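PDB 2OH3: COG1633: Uncharacterized conserved protein, which is an uncharacterised rubrerythrin-family protein that binds metal, here zinc, probably in a ferritin-like helical bundle. Local coordinates for the interface of chains A and B. Residues are numbered along the deposited sequence; one frame, centred on the assembly and turned at random. Chains: chain A/B, COG1633: Uncharacterized conserved protein.

Contacts 1 and 2 belong to one two-fold symmetric interface, and the centres of their C-alpha atoms lie about 11 Å apart. Both draw on the stretch between helix 37-61 and the 3-10 helix 90-92. In contact 1, B:Trp72 of the 3-10 helix 71-73 enters a pocket built from helix 6-33 and the loop and 3-10 helix around A:Leu91; in contact 2 the same stretch, a few residues on, meets its own copy. A:Pro79 of contact 1 directly follows A:Thr78 of contact 2. The two-fold repeats the indole insertion in both directions while the connecting segments meet, so both could join the bundles if this dimer is biological.

Contact 1: the interface of chains A and B. Residues chain A 26-27, 30, 79, 85, 89, 91; chain B 70-72.
B:Trp72 enters chain A between A:Glu26 and A:Met30 of helix 6-33 and the loop residues A:Pro79 and A:Glu85, on the surface of a rubrerythrin-type helical bundle. It has 121 Å² of its surface hidden by chain A. From the root outward, B:Trp72 CB lies 3.9 Å from A:Pro79 CG, the two side chains crossing at about a right angle. CD1 and NE1 come next, facing the A:Glu85 carboxylate, which sits at the indole edge with its plane turned 15° from the ring. B:Trp72 NE1 is 3.0 Å from A:Glu85 OE2, but the N-H points elsewhere and no hydrogen bond forms. That same OE2 sits above the A:His89 ring, over its centre, and A:His89 ND1 donates to A:Glu85 O, tying the two residues together. A:Leu91 CD1 lies over the six-membered ring of B:Trp72 in a CH-pi contact, 3.7 Å from B:Trp72 CH2; B:Met70 CB covers the opposite face near the rim. At the far end A:Met30 approaches tip to tip, its modelled methyl position being doubtful. A:Glu26 CD stands 3.6 Å from B:Trp72 CZ3. A:Glu26 and B:Met70 slide past each other in opposite directions, with B:Met70 SE 3.2 Å from A:Glu26 CG. The extended glutamate chain brings its carboxylate to B:Ser71. B:Ser71 OG donates to A:Glu26 OE1 at 2.6 Å, on the syn side. B:Ser71 N donates to A:Glu26 OE2 at 2.8 Å, nearly straight (166° at H) but from above the carboxylate plane.

Contact 2: the interface of chains A and B. Residues chain A 77-78, 81; chain B 76-78.
A:Thr78 and B:Thr78 face each other across the two-fold relation between the chains, in the extended connecting segment of this rubrerythrin-like protein. Van der Waals packing carries the contact. The methyls A:Thr78 CG2 and B:Thr78 CG2 approach to 4.0 Å, and each also rests on the partner's main chain. A:Thr78 CG2 is 3.7 Å from B:Lys77 CA. B:Thr78 CG2 is likewise 3.7 Å from A:Lys77 CA. The methyl carbon A:Thr78 CG2 further meets the carbonyl oxygen B:Trp76 O at 3.6 Å. With CG2 anti to its own carbonyl carbon (chi1 62°), each threonine turns its methyl to the partner's backbone and its hydroxyl to the partner's lysine.

The second kind of contact is between that hydroxyl and an aliphatic chain. A:Thr78 OG1 lies 3.5 Å from B:Lys77 CG. In the reciprocal pair, B:Thr78 OG1 is 3.5 Å from A:Lys77 CG. It is CG that the hydroxyl meets, and the threonine and lysine side chains cross at about a right angle.

Within this patch, no nitrogen or oxygen of one side comes within bonding reach of the other. The lysine chain bends at its last torsion (chi4 63°), and B:Lys77 NZ stays 4.2 Å from A:Glu81 CB. The carboxylate of A:Glu81 is not modelled, and a charge pairing there cannot be judged. With 190 Å² of protein surface hidden, the patch brings the two connecting segments together and may support dimer assembly.

Contact 1: the interface of chains A and B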
loop_
_atom_site.group_PDB
_atom_site.type_symbol
_atom_site.label_atom_id
_atom_site.label_comp_id
_atom_site.label_asym_id
_atom_site.label_seq_id
_atom_site.Cartn_x
_atom_site.Cartn_y
_atom_site.Cartn_z
ATOM N N GLU A 26 -7.387 1.898 10.933
ATOM C CA GLU A 26 -8.292 2.093 9.806
ATOM C C GLU A 26 -9.465 1.114 9.845
ATOM O O GLU A 26 -10.620 1.520 9.737
ATOM C CB GLU A 26 -7.431 1.987 8.533
ATOM C CG GLU A 26 -8.072 2.181 7.264
ATOM C CD GLU A 26 -7.015 2.280 6.140
ATOM O OE1 GLU A 26 -6.502 1.221 5.718
ATOM O OE2 GLU A 26 -6.684 3.415 5.705
ATOM N N LEU A 27 -9.173 -0.162 10.055
ATOM C CA LEU A 27 -10.225 -1.155 10.190
ATOM C C LEU A 27 -11.084 -0.938 11.451
ATOM O O LEU A 27 -12.309 -1.101 11.390
ATOM C CB LEU A 27 -9.653 -2.594 10.172
ATOM C CG LEU A 27 -8.964 -3.133 8.911
ATOM C CD1 LEU A 27 -8.317 -4.453 9.255
ATOM C CD2 LEU A 27 -9.926 -3.294 7.748
HETATM N N MSE A 30 -13.544 1.811 10.770
HETATM C CA MSE A 30 -14.640 1.385 9.925
HETATM C C MSE A 30 -15.629 0.504 10.654
HETATM O O MSE A 30 -16.846 0.622 10.430
HETATM C CB MSE A 30 -14.137 0.644 8.717
HETATM C CG MSE A 30 -13.921 1.555 7.576
HETATM SE SE MSE A 30 -13.851 0.487 6.032
HETATM C CE MSE A 30 -12.186 -0.244 6.516
ATOM N N PRO A 79 -6.787 -5.219 -0.885
ATOM C CA PRO A 79 -7.906 -6.160 -0.762
ATOM C C PRO A 79 -8.609 -6.377 -2.113
ATOM O O PRO A 79 -8.256 -5.723 -3.077
ATOM C CB PRO A 79 -8.835 -5.455 0.228
ATOM C CG PRO A 79 -8.585 -3.991 0.001
ATOM C CD PRO A 79 -7.111 -3.892 -0.322
ATOM N N GLU A 85 -14.812 0.407 -5.358
ATOM C CA GLU A 85 -15.102 0.964 -4.152
ATOM C C GLU A 85 -16.627 0.969 -3.948
ATOM O O GLU A 85 -17.144 0.413 -2.973
ATOM C CB GLU A 85 -14.524 2.354 -3.820
ATOM C CG GLU A 85 -14.391 2.658 -2.321
ATOM C CD GLU A 85 -13.282 1.869 -1.622
ATOM O OE1 GLU A 85 -12.216 1.635 -2.244
ATOM O OE2 GLU A 85 -13.477 1.502 -0.435
ATOM N N HIS A 89 -19.277 -0.296 1.324
ATOM C CA HIS A 89 -18.116 -1.109 0.940
ATOM C C HIS A 89 -17.940 -2.494 1.609
ATOM O O HIS A 89 -18.444 -2.797 2.684
ATOM C CB HIS A 89 -16.801 -0.326 1.083
ATOM C CG HIS A 89 -15.662 -0.923 0.301
ATOM N ND1 HIS A 89 -15.733 -1.160 -1.061
ATOM C CD2 HIS A 89 -14.438 -1.354 0.692
ATOM C CE1 HIS A 89 -14.601 -1.704 -1.475
ATOM N NE2 HIS A 89 -13.795 -1.824 -0.432
ATOM N N LEU A 91 -15.178 -4.079 2.768
ATOM C CA LEU A 91 -14.407 -4.135 4.012
ATOM C C LEU A 91 -15.142 -3.578 5.217
ATOM O O LEU A 91 -14.680 -3.769 6.337
ATOM C CB LEU A 91 -13.067 -3.425 3.860
ATOM C CG LEU A 91 -11.938 -4.180 3.157
ATOM C CD1 LEU A 91 -10.651 -3.382 3.293
ATOM C CD2 LEU A 91 -11.740 -5.558 3.763
HETATM N N MSE B 70 -9.402 6.065 3.178
HETATM C CA MSE B 70 -8.819 4.775 3.534
HETATM C C MSE B 70 -7.752 4.409 2.508
HETATM O O MSE B 70 -7.883 4.736 1.338
HETATM C CB MSE B 70 -9.901 3.706 3.563
HETATM C CG MSE B 70 -11.057 4.009 4.521
HETATM SE SE MSE B 70 -10.564 4.015 6.380
HETATM C CE MSE B 70 -10.086 5.788 6.659
ATOM N N SER B 71 -6.693 3.739 2.962
ATOM C CA SER B 71 -5.562 3.374 2.122
ATOM C C SER B 71 -5.947 2.741 0.787
ATOM O O SER B 71 -5.321 3.042 -0.226
ATOM C CB SER B 71 -4.616 2.451 2.881
ATOM O OG SER B 71 -5.304 1.352 3.448
ATOM N N TRP B 72 -6.956 1.863 0.777
ATOM C CA TRP B 72 -7.326 1.171 -0.466
ATOM C C TRP B 72 -7.958 2.128 -1.465
ATOM O O TRP B 72 -7.979 1.830 -2.639
ATOM C CB TRP B 72 -8.220 -0.070 -0.240
ATOM C CG TRP B 72 -9.337 0.186 0.675
ATOM C CD1 TRP B 72 -10.585 0.669 0.371
ATOM C CD2 TRP B 72 -9.291 0.032 2.075
ATOM N NE1 TRP B 72 -11.326 0.813 1.532
ATOM C CE2 TRP B 72 -10.539 0.423 2.586
ATOM C CE3 TRP B 72 -8.300 -0.393 2.954
ATOM C CZ2 TRP B 72 -10.812 0.392 3.931
ATOM C CZ3 TRP B 72 -8.572 -0.429 4.280
ATOM C CH2 TRP B 72 -9.800 -0.049 4.765
#

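Contact 2: the interface of chains A and B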
loop_
_atom_site.group_PDB
_atom_site.type_symbol
_atom_site.label_atom_id
_atom_site.label_comp_id
_atom_site.label_asym_id
_atom_site.label_seq_id
_atom_site.Cartn_x
_atom_site.Cartn_y
_atom_site.Cartn_z
ATOM N N LYS A 77 -1.286 -6.438 1.487
ATOM C CA LYS A 77 -1.759 -6.665 0.116
ATOM C C LYS A 77 -3.010 -5.823 -0.070
ATOM O O LYS A 77 -3.736 -5.590 0.863
ATOM C CB LYS A 77 -2.079 -8.158 -0.097
ATOM C CG LYS A 77 -1.840 -8.728 -1.487
ATOM C CD LYS A 77 -2.814 -9.928 -1.806
ATOM C CE LYS A 77 -2.634 -10.528 -3.216
ATOM N NZ LYS A 77 -1.274 -11.154 -3.500
ATOM N N THR A 78 -3.254 -5.309 -1.262
ATOM C CA THR A 78 -4.489 -4.547 -1.469
ATOM C C THR A 78 -5.632 -5.582 -1.453
ATOM O O THR A 78 -5.459 -6.700 -1.937
ATOM C CB THR A 78 -4.484 -3.686 -2.787
ATOM O OG1 THR A 78 -4.373 -4.534 -3.925
ATOM C CG2 THR A 78 -3.319 -2.649 -2.792
ATOM N N GLU A 81 -10.798 -5.994 -5.315
ATOM C CA GLU A 81 -10.992 -4.696 -5.952
ATOM C C GLU A 81 -12.339 -4.635 -6.606
ATOM O O GLU A 81 -12.436 -4.721 -7.834
ATOM C CB GLU A 81 -9.917 -4.452 -7.016
ATOM N N TRP B 76 -1.390 2.516 -4.810
ATOM C CA TRP B 76 -1.113 1.594 -5.910
ATOM C C TRP B 76 -1.348 0.154 -5.497
ATOM O O TRP B 76 -1.141 -0.227 -4.327
ATOM C CB TRP B 76 0.324 1.769 -6.403
ATOM C CG TRP B 76 0.556 3.033 -7.156
ATOM C CD1 TRP B 76 -0.165 4.212 -7.076
ATOM C CD2 TRP B 76 1.628 3.293 -8.066
ATOM N NE1 TRP B 76 0.389 5.161 -7.910
ATOM C CE2 TRP B 76 1.498 4.629 -8.510
ATOM C CE3 TRP B 76 2.676 2.519 -8.561
ATOM C CZ2 TRP B 76 2.352 5.191 -9.441
ATOM C CZ3 TRP B 76 3.532 3.082 -9.492
ATOM C CH2 TRP B 76 3.361 4.409 -9.919
ATOM N N LYS B 77 -1.803 -0.654 -6.453
ATOM C CA LYS B 77 -2.053 -2.085 -6.242
ATOM C C LYS B 77 -0.715 -2.729 -5.917
ATOM O O LYS B 77 0.306 -2.283 -6.375
ATOM C CB LYS B 77 -2.657 -2.713 -7.514
ATOM C CG LYS B 77 -3.642 -3.856 -7.324
ATOM C CD LYS B 77 -3.626 -4.856 -8.545
ATOM C CE LYS B 77 -4.589 -6.053 -8.392
ATOM N NZ LYS B 77 -6.069 -5.703 -8.302
ATOM N N THR B 78 -0.693 -3.751 -5.081
ATOM C CA THR B 78 0.583 -4.419 -4.808
ATOM C C THR B 78 0.938 -5.195 -6.093
ATOM O O THR B 78 0.048 -5.722 -6.760
ATOM C CB THR B 78 0.547 -5.350 -3.540
ATOM O OG1 THR B 78 -0.391 -6.404 -3.733
ATOM C CG2 THR B 78 0.181 -4.553 -2.250
#